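Pectate lyase (Erwinia chrysanthemi, PDB 1RU4) cleaves the polygalacturonate chains of pectate by eliminative lysis, probably in a calcium-dependent way, as in related pectate lyases. Local coordinates at residues P35-F38 / S39-M42. Sequence-based numbering, arbitrary orientation.
Sequences PMSF and SAAM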
ATOM      1  N   PRO A  35     -17.941 -27.362   0.153  1.00 17.11           N
ATOM      2  CA  PRO A  35     -17.798 -25.904   0.193  1.00 16.61           C
ATOM      3  C   PRO A  35     -19.074 -25.116  -0.077  1.00 15.83           C
ATOM      4  O   PRO A  35     -19.854 -25.458  -0.968  1.00 16.21           O
ATOM      5  CB  PRO A  35     -16.753 -25.644  -0.885  1.00 16.73           C
ATOM      6  CG  PRO A  35     -17.095 -26.674  -1.914  1.00 17.92           C
ATOM      7  CD  PRO A  35     -17.321 -27.910  -1.069  1.00 16.58           C
ATOM      8  N   MET A  36     -19.278 -24.057   0.700  1.00 15.21           N
ATOM      9  CA  MET A  36     -20.413 -23.167   0.499  1.00 14.80           C
ATOM     10  C   MET A  36     -19.952 -21.976  -0.343  1.00 13.33           C
ATOM     11  O   MET A  36     -18.752 -21.806  -0.586  1.00 12.39           O
ATOM     12  CB  MET A  36     -20.976 -22.705   1.849  1.00 17.24           C
ATOM     13  CG  MET A  36     -20.044 -21.826   2.673  1.00 16.38           C
ATOM     14  SD  MET A  36     -20.435 -21.845   4.443  1.00 16.48           S
ATOM     15  CE  MET A  36     -22.022 -21.081   4.466  1.00 17.85           C
ATOM     16  N   SER A  37     -20.903 -21.179  -0.823  1.00 12.19           N
ATOM     17  CA  SER A  37     -20.570 -20.003  -1.623  1.00 11.56           C
ATOM     18  C   SER A  37     -20.058 -18.880  -0.726  1.00 11.10           C
ATOM     19  O   SER A  37     -20.289 -18.888   0.486  1.00 11.65           O
ATOM     20  CB  SER A  37     -21.793 -19.520  -2.406  1.00 11.43           C
ATOM     21  OG  SER A  37     -22.807 -19.050  -1.535  1.00 11.98           O
ATOM     22  N   PHE A  38     -19.374 -17.911  -1.326  1.00 10.71           N
ATOM     23  CA  PHE A  38     -18.860 -16.775  -0.569  1.00 10.35           C
ATOM     24  C   PHE A  38     -20.004 -15.994   0.070  1.00 10.76           C
ATOM     25  O   PHE A  38     -19.913 -15.598   1.231  1.00  8.97           O
ATOM     26  CB  PHE A  38     -18.024 -15.850  -1.462  1.00 10.90           C
ATOM     27  CG  PHE A  38     -17.355 -14.726  -0.713  1.00  9.95           C
ATOM     28  CD1 PHE A  38     -16.354 -14.992   0.217  1.00 10.07           C
ATOM     29  CD2 PHE A  38     -17.738 -13.405  -0.923  1.00 10.60           C
ATOM     30  CE1 PHE A  38     -15.742 -13.958   0.928  1.00 10.35           C
ATOM     31  CE2 PHE A  38     -17.133 -12.364  -0.217  1.00 10.81           C
ATOM     32  CZ  PHE A  38     -16.133 -12.643   0.711  1.00 11.43           C
ATOM     33  N   SER A  39     -21.085 -15.797  -0.683  1.00 10.72           N
ATOM     34  CA  SER A  39     -22.249 -15.072  -0.180  1.00 11.41           C
ATOM     35  C   SER A  39     -22.908 -15.772   1.011  1.00 10.12           C
ATOM     36  O   SER A  39     -23.321 -15.117   1.968  1.00 10.56           O
ATOM     37  CB  SER A  39     -23.274 -14.843  -1.296  1.00 12.69           C
ATOM     38  OG  SER A  39     -23.718 -16.065  -1.857  1.00 17.09           O
ATOM     39  N   ALA A  40     -22.989 -17.101   0.958  1.00 11.22           N
ATOM     40  CA  ALA A  40     -23.580 -17.875   2.050  1.00 10.33           C
ATOM     41  C   ALA A  40     -22.739 -17.744   3.319  1.00 10.48           C
ATOM     42  O   ALA A  40     -23.275 -17.575   4.416  1.00  9.74           O
ATOM     43  CB  ALA A  40     -23.714 -19.340   1.650  1.00 11.83           C
ATOM     44  N   ALA A  41     -21.419 -17.797   3.157  1.00  7.79           N
ATOM     45  CA  ALA A  41     -20.504 -17.654   4.288  1.00  7.98           C
ATOM     46  C   ALA A  41     -20.609 -16.260   4.898  1.00  7.88           C
ATOM     47  O   ALA A  41     -20.614 -16.107   6.119  1.00  8.54           O
ATOM     48  CB  ALA A  41     -19.079 -17.934   3.849  1.00  8.21           C
ATOM     49  N   MET A  42     -20.698 -15.246   4.041  1.00  8.16           N
ATOM     50  CA  MET A  42     -20.853 -13.864   4.484  1.00  8.62           C
ATOM     51  C   MET A  42     -22.117 -13.671   5.324  1.00  9.25           C
ATOM     52  O   MET A  42     -22.117 -12.917   6.297  1.00  8.24           O
ATOM     53  CB  MET A  42     -20.894 -12.932   3.274  1.00  9.80           C
ATOM     54  CG  MET A  42     -19.545 -12.706   2.618  1.00  9.29           C
ATOM     55  SD  MET A  42     -18.545 -11.537   3.542  1.00 12.67           S
ATOM     56  CE  MET A  42     -19.315  -9.998   3.001  1.00 13.47           C
TER
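Met42 folds back over the Phe38 ring one helical turn earlier, an i to i+4 pairing in which a methylene does most of the touching. Its CG sits over one face of the ring, displaced toward the rim, 3.7 Å from Phe38 CE2, while SD follows obliquely at 3.9 Å from Phe38 CZ; a CH-pi contact thus runs into a Met-aromatic one. With CG anti to the backbone N (chi1 -175°), the Phe38 ring leans forward along the helix, and Met42, bent at chi2 and chi3, meets it. Beneath the pair, Met42 N donates to Phe38 O at 2.9 Å with an N-H...O angle of 159°, and Ser37 O accepts the i to i+4 bond from Ala41 N. Helix 38-44 is a short helix packed over the N-terminal end of the right-handed parallel beta-helix: Phe38 and Met42 rest on Ile51 and Phe72, Met36 and Ala41 on Val19, and Phe94 meets the Phe38 ring edge-to-face. Met36 and Ala41 form the buried flank, where Met36 bends at chi3 (-66°) to bring CE within 3.6 Å of Ala41 N. Ala40, its CB 3.7 Å from Met36 CE, marks the passage to the looser, polar side at the helix start, where Ser37 is the N-cap and exposed Ser39 gives the contact its solvent border. There Ser37 OG and Ser39 OG share a hydrogen bond of 3.1 Å, and the same Ser37 OG lies 3.2 Å from Ala40 N.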